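Local coordinates for protein TASOR (Homo sapiens, PDB 6TL1), which helps assemble the HUSH complex, which maintains epigenetic transcriptional silencing at H3K9me3-rich loci, and is represented here by its pseudo-PARP domain, at residues E45-E50 against V199-V204; T84-G89 against D128-K133; D16-L21 against F34-A39; T52-E57 against K133-K138. One frame throughout, in Å; residues are numbered along the deposited sequence.

Interaction 1. Residues E45-E50 against V199-V204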
# COMPACT_ATOMS: atom_id res chain seq x y z
N GLU A 45 -14.30 7.35 9.19
CA GLU A 45 -15.49 7.56 8.38
C GLU A 45 -15.25 8.54 7.24
O GLU A 45 -15.75 8.35 6.13
CB GLU A 45 -16.65 8.02 9.27
CG GLU A 45 -16.26 9.06 10.31
CD GLU A 45 -16.68 10.47 9.92
OE1 GLU A 45 -16.35 11.42 10.67
OE2 GLU A 45 -17.34 10.63 8.87
N LEU A 46 -14.48 9.61 7.49
CA LEU A 46 -14.20 10.58 6.43
C LEU A 46 -13.45 9.94 5.27
O LEU A 46 -13.80 10.15 4.11
CB LEU A 46 -13.42 11.77 7.00
CG LEU A 46 -14.18 12.60 8.02
CD1 LEU A 46 -13.37 13.82 8.46
CD2 LEU A 46 -15.51 13.03 7.42
N LEU A 47 -12.41 9.14 5.57
CA LEU A 47 -11.66 8.48 4.50
C LEU A 47 -12.50 7.42 3.81
O LEU A 47 -12.38 7.22 2.59
CB LEU A 47 -10.36 7.86 5.04
CG LEU A 47 -9.34 8.89 5.51
CD1 LEU A 47 -8.09 8.24 6.03
CD2 LEU A 47 -9.00 9.82 4.34
N GLU A 48 -13.35 6.72 4.56
CA GLU A 48 -14.16 5.69 3.94
C GLU A 48 -15.23 6.31 3.04
O GLU A 48 -15.54 5.77 1.97
CB GLU A 48 -14.80 4.80 5.01
CG GLU A 48 -13.77 4.02 5.85
CD GLU A 48 -14.40 3.29 7.03
OE1 GLU A 48 -13.94 2.17 7.36
OE2 GLU A 48 -15.35 3.83 7.63
N LYS A 49 -15.77 7.46 3.45
CA LYS A 49 -16.69 8.19 2.58
C LYS A 49 -16.04 8.52 1.25
O LYS A 49 -16.65 8.31 0.19
CB LYS A 49 -17.19 9.49 3.23
CG LYS A 49 -18.10 9.31 4.40
CD LYS A 49 -18.90 10.58 4.72
CE LYS A 49 -18.61 11.04 6.14
NZ LYS A 49 -19.74 11.75 6.81
N GLU A 50 -14.80 9.00 1.27
CA GLU A 50 -14.19 9.46 0.04
C GLU A 50 -13.73 8.29 -0.82
O GLU A 50 -13.78 8.38 -2.05
CB GLU A 50 -13.05 10.42 0.35
CG GLU A 50 -13.53 11.62 1.14
CD GLU A 50 -12.63 12.84 1.03
OE1 GLU A 50 -11.40 12.69 0.96
OE2 GLU A 50 -13.18 13.96 1.11
N VAL A 199 -7.11 5.11 -1.95
CA VAL A 199 -6.26 4.49 -0.95
C VAL A 199 -6.85 4.83 0.41
O VAL A 199 -7.09 6.01 0.71
CB VAL A 199 -4.82 5.01 -1.04
CG1 VAL A 199 -4.01 4.55 0.15
CG2 VAL A 199 -4.18 4.56 -2.38
N CYS A 200 -7.13 3.81 1.23
CA CYS A 200 -7.79 4.03 2.52
C CYS A 200 -7.23 3.10 3.58
O CYS A 200 -7.19 1.87 3.37
CB CYS A 200 -9.30 3.82 2.38
SG CYS A 200 -10.24 4.28 3.85
N PRO A 201 -6.78 3.62 4.72
CA PRO A 201 -6.29 2.74 5.79
C PRO A 201 -7.40 1.84 6.32
O PRO A 201 -8.53 2.27 6.55
CB PRO A 201 -5.80 3.72 6.87
CG PRO A 201 -6.57 4.95 6.62
CD PRO A 201 -6.79 5.03 5.13
N TYR A 202 -7.07 0.56 6.47
CA TYR A 202 -7.99 -0.50 6.84
C TYR A 202 -7.63 -1.20 8.14
O TYR A 202 -8.52 -1.49 8.95
CB TYR A 202 -8.03 -1.53 5.68
CG TYR A 202 -8.85 -2.76 5.96
CD1 TYR A 202 -10.23 -2.75 5.80
CD2 TYR A 202 -8.24 -3.96 6.35
CE1 TYR A 202 -11.00 -3.87 6.05
CE2 TYR A 202 -9.00 -5.08 6.61
CZ TYR A 202 -10.36 -5.04 6.45
OH TYR A 202 -11.11 -6.17 6.70
N ALA A 203 -6.34 -1.46 8.38
CA ALA A 203 -5.93 -2.15 9.60
C ALA A 203 -4.48 -1.80 9.90
O ALA A 203 -3.73 -1.36 9.02
CB ALA A 203 -6.09 -3.67 9.47
N VAL A 204 -4.09 -2.00 11.16
CA VAL A 204 -2.72 -1.81 11.62
C VAL A 204 -2.32 -3.03 12.44
O VAL A 204 -3.09 -3.50 13.28
CB VAL A 204 -2.56 -0.53 12.46
CG1 VAL A 204 -1.09 -0.27 12.74
CG2 VAL A 204 -3.19 0.66 11.74

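Interaction 2. Residues T84-G89 against D128-K133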
# COMPACT_ATOMS: atom_id res chain seq x y z
N THR A 84 -1.13 9.49 12.54
CA THR A 84 -1.36 10.54 11.55
C THR A 84 -1.86 9.97 10.22
O THR A 84 -2.78 10.54 9.62
CB THR A 84 -0.08 11.33 11.32
OG1 THR A 84 0.37 11.85 12.58
CG2 THR A 84 -0.34 12.48 10.37
N ILE A 85 -1.29 8.86 9.76
CA ILE A 85 -1.75 8.28 8.50
C ILE A 85 -3.17 7.74 8.63
O ILE A 85 -3.99 7.89 7.72
CB ILE A 85 -0.77 7.20 7.98
CG1 ILE A 85 0.52 7.83 7.47
CG2 ILE A 85 -1.40 6.39 6.86
CD1 ILE A 85 1.62 7.97 8.49
N CYS A 86 -3.49 7.07 9.75
CA CYS A 86 -4.84 6.53 9.86
C CYS A 86 -5.87 7.63 10.06
O CYS A 86 -7.03 7.49 9.63
CB CYS A 86 -4.90 5.50 10.99
SG CYS A 86 -3.90 4.03 10.63
N GLU A 87 -5.49 8.74 10.67
CA GLU A 87 -6.46 9.79 10.89
C GLU A 87 -6.56 10.74 9.70
O GLU A 87 -7.66 11.14 9.33
CB GLU A 87 -6.13 10.57 12.17
CG GLU A 87 -6.76 11.94 12.23
CD GLU A 87 -6.32 12.74 13.44
OE1 GLU A 87 -6.88 13.84 13.63
OE2 GLU A 87 -5.40 12.29 14.14
N LYS A 88 -5.43 11.02 9.03
CA LYS A 88 -5.41 12.01 7.95
C LYS A 88 -5.34 11.37 6.57
O LYS A 88 -5.63 12.05 5.59
CB LYS A 88 -4.16 12.90 8.07
CG LYS A 88 -3.92 13.64 9.37
CD LYS A 88 -4.67 14.92 9.50
CE LYS A 88 -5.86 14.75 10.41
NZ LYS A 88 -6.43 16.06 10.81
N GLY A 89 -5.01 10.09 6.48
CA GLY A 89 -4.79 9.46 5.20
C GLY A 89 -3.34 9.59 4.76
O GLY A 89 -2.54 10.33 5.34
N ASP A 128 5.50 -1.50 12.84
CA ASP A 128 4.07 -1.31 12.66
C ASP A 128 3.78 -1.27 11.17
O ASP A 128 4.45 -0.54 10.43
CB ASP A 128 3.60 0.01 13.29
CG ASP A 128 3.77 0.02 14.79
OD1 ASP A 128 3.37 -0.97 15.44
OD2 ASP A 128 4.32 1.01 15.32
N VAL A 129 2.80 -2.04 10.72
CA VAL A 129 2.44 -2.09 9.31
C VAL A 129 0.98 -1.66 9.18
O VAL A 129 0.10 -2.25 9.83
CB VAL A 129 2.65 -3.49 8.71
CG1 VAL A 129 2.25 -3.51 7.25
CG2 VAL A 129 4.10 -3.92 8.88
N VAL A 130 0.73 -0.63 8.38
CA VAL A 130 -0.62 -0.21 8.02
C VAL A 130 -1.05 -0.97 6.78
O VAL A 130 -0.29 -1.08 5.81
CB VAL A 130 -0.71 1.32 7.81
CG1 VAL A 130 -2.14 1.74 7.38
CG2 VAL A 130 -0.40 2.05 9.10
N ILE A 131 -2.22 -1.58 6.85
CA ILE A 131 -2.84 -2.25 5.72
C ILE A 131 -3.86 -1.29 5.13
O ILE A 131 -4.80 -0.86 5.81
CB ILE A 131 -3.51 -3.57 6.14
CG1 ILE A 131 -2.47 -4.55 6.71
CG2 ILE A 131 -4.33 -4.15 4.99
CD1 ILE A 131 -3.08 -5.86 7.22
N PHE A 132 -3.66 -0.95 3.85
CA PHE A 132 -4.58 -0.09 3.12
C PHE A 132 -5.46 -0.93 2.22
O PHE A 132 -4.98 -1.86 1.57
CB PHE A 132 -3.83 0.92 2.25
CG PHE A 132 -3.03 1.91 3.03
CD1 PHE A 132 -1.72 1.64 3.37
CD2 PHE A 132 -3.61 3.11 3.43
CE1 PHE A 132 -0.99 2.57 4.09
CE2 PHE A 132 -2.89 4.03 4.16
CZ PHE A 132 -1.57 3.75 4.50
N LYS A 133 -6.74 -0.57 2.14
CA LYS A 133 -7.53 -1.05 1.03
C LYS A 133 -7.33 -0.08 -0.12
O LYS A 133 -7.19 1.13 0.08
CB LYS A 133 -9.01 -1.21 1.39
CG LYS A 133 -9.78 0.06 1.64
CD LYS A 133 -11.27 -0.29 1.79
CE LYS A 133 -12.13 0.92 2.18
NZ LYS A 133 -13.54 0.49 2.48

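Interaction 3. Residues D16-L21 against F34-A39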
# COMPACT_ATOMS: atom_id res chain seq x y z
N ASP A 16 -8.49 -12.77 10.42
CA ASP A 16 -8.76 -12.19 9.10
C ASP A 16 -7.69 -11.18 8.70
O ASP A 16 -7.26 -11.14 7.54
CB ASP A 16 -10.15 -11.54 9.07
CG ASP A 16 -11.28 -12.55 8.90
OD1 ASP A 16 -11.01 -13.74 8.61
OD2 ASP A 16 -12.45 -12.15 9.06
N VAL A 17 -7.32 -10.29 9.62
CA VAL A 17 -6.30 -9.29 9.32
C VAL A 17 -4.96 -9.97 9.07
O VAL A 17 -4.25 -9.64 8.11
CB VAL A 17 -6.19 -8.26 10.46
CG1 VAL A 17 -5.07 -7.26 10.15
CG2 VAL A 17 -7.52 -7.56 10.65
N VAL A 18 -4.60 -10.92 9.93
CA VAL A 18 -3.38 -11.69 9.73
C VAL A 18 -3.45 -12.45 8.42
O VAL A 18 -2.45 -12.57 7.71
CB VAL A 18 -3.12 -12.61 10.93
CG1 VAL A 18 -2.08 -13.65 10.60
CG2 VAL A 18 -2.65 -11.80 12.13
N ASN A 19 -4.65 -12.92 8.02
CA ASN A 19 -4.75 -13.68 6.78
C ASN A 19 -4.47 -12.81 5.56
O ASN A 19 -3.98 -13.32 4.55
CB ASN A 19 -6.12 -14.33 6.60
CG ASN A 19 -6.31 -15.54 7.50
OD1 ASN A 19 -5.36 -16.04 8.06
ND2 ASN A 19 -7.55 -16.03 7.61
N ILE A 20 -4.81 -11.52 5.63
CA ILE A 20 -4.45 -10.60 4.55
C ILE A 20 -2.93 -10.55 4.41
O ILE A 20 -2.39 -10.64 3.30
CB ILE A 20 -5.04 -9.21 4.82
CG1 ILE A 20 -6.58 -9.26 4.84
CG2 ILE A 20 -4.55 -8.20 3.76
CD1 ILE A 20 -7.17 -8.02 5.45
N LEU A 21 -2.22 -10.47 5.53
CA LEU A 21 -0.76 -10.45 5.47
C LEU A 21 -0.20 -11.77 4.97
O LEU A 21 0.62 -11.79 4.04
CB LEU A 21 -0.19 -10.11 6.85
CG LEU A 21 -0.56 -8.72 7.38
CD1 LEU A 21 -0.46 -8.71 8.88
CD2 LEU A 21 0.30 -7.64 6.78
N PHE A 34 7.48 -13.67 10.71
CA PHE A 34 6.69 -12.60 11.30
C PHE A 34 5.78 -13.14 12.38
O PHE A 34 5.04 -14.10 12.16
CB PHE A 34 5.88 -11.88 10.22
CG PHE A 34 6.73 -11.04 9.31
CD1 PHE A 34 7.07 -9.75 9.67
CD2 PHE A 34 7.20 -11.55 8.10
CE1 PHE A 34 7.87 -8.97 8.84
CE2 PHE A 34 7.99 -10.78 7.27
CZ PHE A 34 8.33 -9.49 7.64
N ASN A 35 5.84 -12.52 13.56
CA ASN A 35 4.85 -12.77 14.60
C ASN A 35 4.06 -11.48 14.75
O ASN A 35 4.59 -10.45 15.16
CB ASN A 35 5.53 -13.22 15.89
CG ASN A 35 4.54 -13.38 17.04
OD1 ASN A 35 3.34 -13.48 16.84
ND2 ASN A 35 5.07 -13.49 18.25
N TYR A 36 2.78 -11.54 14.38
CA TYR A 36 1.90 -10.39 14.48
C TYR A 36 1.25 -10.45 15.85
O TYR A 36 0.40 -11.31 16.10
CB TYR A 36 0.88 -10.40 13.36
CG TYR A 36 1.53 -10.34 12.01
CD1 TYR A 36 2.17 -9.19 11.57
CD2 TYR A 36 1.54 -11.46 11.18
CE1 TYR A 36 2.78 -9.15 10.33
CE2 TYR A 36 2.15 -11.43 9.95
CZ TYR A 36 2.77 -10.27 9.53
OH TYR A 36 3.37 -10.25 8.30
N ARG A 37 1.66 -9.56 16.75
CA ARG A 37 1.30 -9.69 18.14
C ARG A 37 0.17 -8.77 18.55
O ARG A 37 -0.44 -9.00 19.60
CB ARG A 37 2.51 -9.43 19.03
CG ARG A 37 3.75 -10.23 18.61
CD ARG A 37 4.63 -10.50 19.80
NE ARG A 37 5.94 -11.02 19.42
CZ ARG A 37 6.85 -11.43 20.30
NH1 ARG A 37 6.57 -11.34 21.59
NH2 ARG A 37 8.02 -11.88 19.89
N ARG A 38 -0.13 -7.74 17.77
CA ARG A 38 -1.32 -6.95 18.02
C ARG A 38 -1.82 -6.40 16.69
O ARG A 38 -1.07 -6.29 15.72
CB ARG A 38 -1.09 -5.83 19.04
CG ARG A 38 -0.02 -4.83 18.71
CD ARG A 38 0.07 -3.82 19.83
NE ARG A 38 0.92 -2.68 19.48
CZ ARG A 38 0.93 -1.53 20.14
NH1 ARG A 38 0.13 -1.35 21.19
NH2 ARG A 38 1.73 -0.55 19.75
N ALA A 39 -3.11 -6.07 16.67
CA ALA A 39 -3.77 -5.69 15.43
C ALA A 39 -4.99 -4.85 15.76
O ALA A 39 -5.70 -5.13 16.73
CB ALA A 39 -4.16 -6.92 14.60

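Interaction 4. Residues T52-E57 against K133-K138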
# COMPACT_ATOMS: atom_id res chain seq x y z
N THR A 52 -15.44 5.43 -0.94
CA THR A 52 -16.70 5.00 -1.55
C THR A 52 -17.13 5.96 -2.65
O THR A 52 -17.56 5.53 -3.72
CB THR A 52 -17.79 4.92 -0.49
OG1 THR A 52 -17.56 3.77 0.35
CG2 THR A 52 -19.17 4.84 -1.13
N GLU A 53 -16.99 7.27 -2.41
CA GLU A 53 -17.31 8.25 -3.44
C GLU A 53 -16.43 8.05 -4.68
O GLU A 53 -16.93 8.06 -5.81
CB GLU A 53 -17.14 9.66 -2.87
CG GLU A 53 -17.27 10.79 -3.86
CD GLU A 53 -18.62 10.84 -4.55
OE1 GLU A 53 -18.65 11.12 -5.77
OE2 GLU A 53 -19.64 10.58 -3.88
N LYS A 54 -15.13 7.85 -4.47
CA LYS A 54 -14.22 7.66 -5.59
C LYS A 54 -14.58 6.42 -6.39
O LYS A 54 -14.57 6.44 -7.62
CB LYS A 54 -12.77 7.56 -5.09
CG LYS A 54 -11.75 7.18 -6.17
CD LYS A 54 -11.59 8.33 -7.16
CE LYS A 54 -10.49 8.00 -8.19
NZ LYS A 54 -10.29 9.09 -9.19
N ARG A 55 -14.94 5.34 -5.70
CA ARG A 55 -15.33 4.13 -6.42
C ARG A 55 -16.54 4.37 -7.31
O ARG A 55 -16.61 3.83 -8.42
CB ARG A 55 -15.62 2.98 -5.47
CG ARG A 55 -15.80 1.70 -6.27
CD ARG A 55 -16.71 0.72 -5.63
NE ARG A 55 -16.12 0.13 -4.45
CZ ARG A 55 -16.59 0.28 -3.22
NH1 ARG A 55 -17.68 1.01 -3.01
NH2 ARG A 55 -15.98 -0.30 -2.19
N ARG A 56 -17.53 5.14 -6.84
CA ARG A 56 -18.68 5.36 -7.70
C ARG A 56 -18.34 6.30 -8.85
O ARG A 56 -18.94 6.21 -9.93
CB ARG A 56 -19.87 5.90 -6.90
CG ARG A 56 -20.42 4.92 -5.86
CD ARG A 56 -21.68 5.47 -5.23
NE ARG A 56 -22.83 5.19 -6.07
CZ ARG A 56 -24.06 5.58 -5.79
NH1 ARG A 56 -25.05 5.27 -6.61
NH2 ARG A 56 -24.29 6.29 -4.69
N GLU A 57 -17.40 7.23 -8.66
CA GLU A 57 -16.98 8.05 -9.79
C GLU A 57 -16.22 7.23 -10.82
O GLU A 57 -16.35 7.46 -12.02
CB GLU A 57 -16.13 9.24 -9.34
CG GLU A 57 -16.62 9.98 -8.13
CD GLU A 57 -15.82 11.24 -7.86
OE1 GLU A 57 -14.71 11.38 -8.43
OE2 GLU A 57 -16.30 12.10 -7.08
N LYS A 133 -6.74 -0.57 2.14
CA LYS A 133 -7.53 -1.05 1.03
C LYS A 133 -7.33 -0.08 -0.12
O LYS A 133 -7.19 1.13 0.08
CB LYS A 133 -9.01 -1.21 1.39
CG LYS A 133 -9.78 0.06 1.64
CD LYS A 133 -11.27 -0.29 1.79
CE LYS A 133 -12.13 0.92 2.18
NZ LYS A 133 -13.54 0.49 2.48
N ILE A 134 -7.25 -0.62 -1.34
CA ILE A 134 -6.94 0.16 -2.52
C ILE A 134 -7.83 -0.32 -3.65
O ILE A 134 -8.38 -1.42 -3.61
CB ILE A 134 -5.46 0.03 -2.96
CG1 ILE A 134 -5.12 -1.45 -3.20
CG2 ILE A 134 -4.56 0.66 -1.92
CD1 ILE A 134 -3.71 -1.71 -3.71
N MET A 135 -7.98 0.54 -4.65
CA MET A 135 -8.51 0.17 -5.95
C MET A 135 -7.44 0.48 -6.98
O MET A 135 -7.14 1.65 -7.24
CB MET A 135 -9.80 0.92 -6.25
CG MET A 135 -10.93 0.52 -5.33
SD MET A 135 -12.45 1.38 -5.77
CE MET A 135 -12.04 2.98 -5.10
N LYS A 136 -6.85 -0.57 -7.55
CA LYS A 136 -5.84 -0.33 -8.56
C LYS A 136 -6.47 0.24 -9.82
O LYS A 136 -5.79 0.92 -10.58
CB LYS A 136 -5.06 -1.61 -8.88
CG LYS A 136 -4.35 -2.23 -7.69
CD LYS A 136 -3.26 -3.18 -8.15
CE LYS A 136 -3.76 -4.59 -8.41
NZ LYS A 136 -4.35 -5.21 -7.19
N GLY A 137 -7.76 -0.02 -10.03
CA GLY A 137 -8.46 0.55 -11.17
C GLY A 137 -7.79 0.17 -12.48
O GLY A 137 -7.33 -0.97 -12.66
N LYS A 138 -7.75 1.12 -13.40
CA LYS A 138 -7.05 0.94 -14.66
C LYS A 138 -5.58 1.24 -14.42
O LYS A 138 -5.21 2.37 -14.06
CB LYS A 138 -7.64 1.81 -15.77
CG LYS A 138 -6.77 1.89 -17.01
CD LYS A 138 -7.54 2.35 -18.24
CE LYS A 138 -8.28 1.18 -18.91
NZ LYS A 138 -7.38 0.34 -19.79

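Interaction 1. Residues E45-E50 against V199-V204
Helix 45-50 runs past strand 199-204 at 134° between their N-to-C directions, the two axes coming within 8.3 Å and the backbones lying closest at Leu47 and Cys200, whose CA atoms are 6.2 Å apart. Leu47 touches the strand at two levels. Its CB meets the sulfur of Cys200, with Leu47 CB to Cys200 SG at 3.8 Å, and farther out its CD1 rests on the proline ring, 3.6 Å from Pro201 CD and nearly as close to Pro201 CG. The leucine and the ring cross at about a right angle, with one methyl set against two ring carbons. Beyond this point the strand is distorted by a classic beta bulge: Tyr202 and Ala203 both face Ile131 of the neighbouring strand in the antiparallel sheet of this pseudo-PARP domain. Cys200 is directed toward the helix, and with SG opposite its own backbone N (chi1 -172°) the sulfur comes up beside Glu48, where Glu48 CG lies 4.1 Å from Cys200 SG. Leu47 and Cys200 are both buried, and Leu47 O also lies 3.8 Å from Cys200 SG. On the next turn of the helix, Glu50 forms a salt bridge to Arg195.

Interaction 2. Residues T84-G89 against D128-K133
The helix ending at Lys88 lies over strand 128-133 at a distance bridged by side chains alone: Cys86 and Val130 are the nearest pair, with their CA atoms 8.2 Å apart. This is helix-on-sheet packing in the pseudo-PARP domain, where the short helix 82-88 rests on one face of a five-stranded antiparallel sheet and helix 12-22 meets Ile131 from the other. Val130 and Phe132, two residues apart on the strand, both serve the face beneath helix 82-88.

Ile85 makes the tightest approach. Its CG2 methyl comes in at the edge of the Phe132 ring, near the ring plane, 3.5 Å from Phe132 CZ and 3.9 Å from Phe132 CE2, while the longer CG1 branch leads away from the strand. The two side chains cross at about a right angle. One face of the same ring is occupied by its strand neighbour, Val130 CG1 lying 3.5 Å above the plane of Phe132 and displaced toward the rim. The ring is therefore met at its edge by the helix and on a face by its own strand. Cys86 SG sits about equally far from both methyls of Val130, 4.3 Å from Val130 CG2, a loose contact; Cys86 also touches Val204 on the adjacent strand. All four residues are buried. Gly89 then takes the chain out of the helix with a positive phi of 88°, and its amide still makes a helical bond, Gly89 N to Ile85 O at 2.7 Å.

Interaction 3. Residues D16-L21 against F34-A39
Tyr36 reaches from strand 34-39 across to helix 16-21 and lies beneath two of its residues, Val18 and Leu21. At the base of the side chain, Tyr36 CB meets a valine methyl, with Val18 CG2 4.0 Å away; the other methyl of Val18 approaches the ring obliquely. A chi1 of -60° directs the side chain at the helix, and a chi2 of -70° turns a face of the ring to Leu21. From CG onward every ring atom has the same partner, Leu21 CD1, which sits over the centre of the ring. Tyr36 CG, where the ring begins, is 4.1 Å from Leu21 CD1, and the distance shrinks to 3.6 Å at both Tyr36 CE1 and Tyr36 CZ. The methyl is 3.6 Å from the ring centroid and 12° off the normal, a well-centred CH-pi contact. Past the ring, the phenol oxygen Tyr36 OH passes 3.8 Å from Leu21 CB, and its polar need is met by a hydrogen bond with the hydroxyl of Tyr25, in the segment joining helix and strand. Leu21 and Val17 both continue onto Val205 of strand 199-209, so the helix spans more than one strand. Such apolar docking of a helix on an antiparallel sheet, with an aromatic residue of the strand filling the interface, belongs to the helix-on-sheet core of the pseudo-PARP domain.

Interaction 4. Residues T52-E57 against K133-K138
Met135 reaches out to helix 52-57 and lays its thioether against the first carbons of Arg55. The sulfur is the nearest atom, with Met135 SD 3.4 Å from Arg55 CG and 3.6 Å from Arg55 CB. The methyl follows the backbone side of the same residue, Met135 CE lying 3.6 Å from Arg55 CB and 3.7 Å from Arg55 CA. A bend at the last torsion of the methionine (chi3 -76°) turns this methyl in against the helix backbone, where it also comes near Lys54, at 4.3 Å from Met135 CE to Lys54 CG. The two main side chains cross at about a right angle, and the interaction is with the aliphatic part of the arginine. Arg55 CG stands opposite the backbone N (chi1 -171°), and a bend at chi3 carries the guanidinium onward to Glu70, with which Arg55 NH2 forms a salt bridge. Lys133 NZ is 5.3 Å from Arg55 NH2; Glu70, touched by the lysine as well, probably offsets the proximity of these like charges. Lys54 turns its amine to Glu186. Farther out, Phe51 on the preceding turn packs on both Met135 and Lys133, while backbone bonding between Met135 and His198 fixes the segment from which the methionine projects. The contact thus joins helix 45-60 to the connection between strand 126-134 of the antiparallel sheet and strand 139-142 of the second sheet, within the two-sheet architecture of the pseudo-PARP domain.

How the interactions relate
From the N terminus, interaction 3 closes first, folding helix 12-22 back on strand 34-42 before any other contact opens. That strand leads directly into helix 45-60, which starts both interaction 1 and interaction 4. The remaining loops nest without crossing: interaction 2 lies inside interaction 4, and interaction 4 inside interaction 1, which closes last, at strand 199-209. Interactions 2 and 4 share Lys133 on strand 126-134. Strands 126-134 and 199-209 are neighbours, tied by bonds such as Tyr202 N to Ile131 O at 2.8 Å, while Ile131 packs on Val17 and Leu21 of interaction 3. Three helices are thereby fastened to one antiparallel sheet.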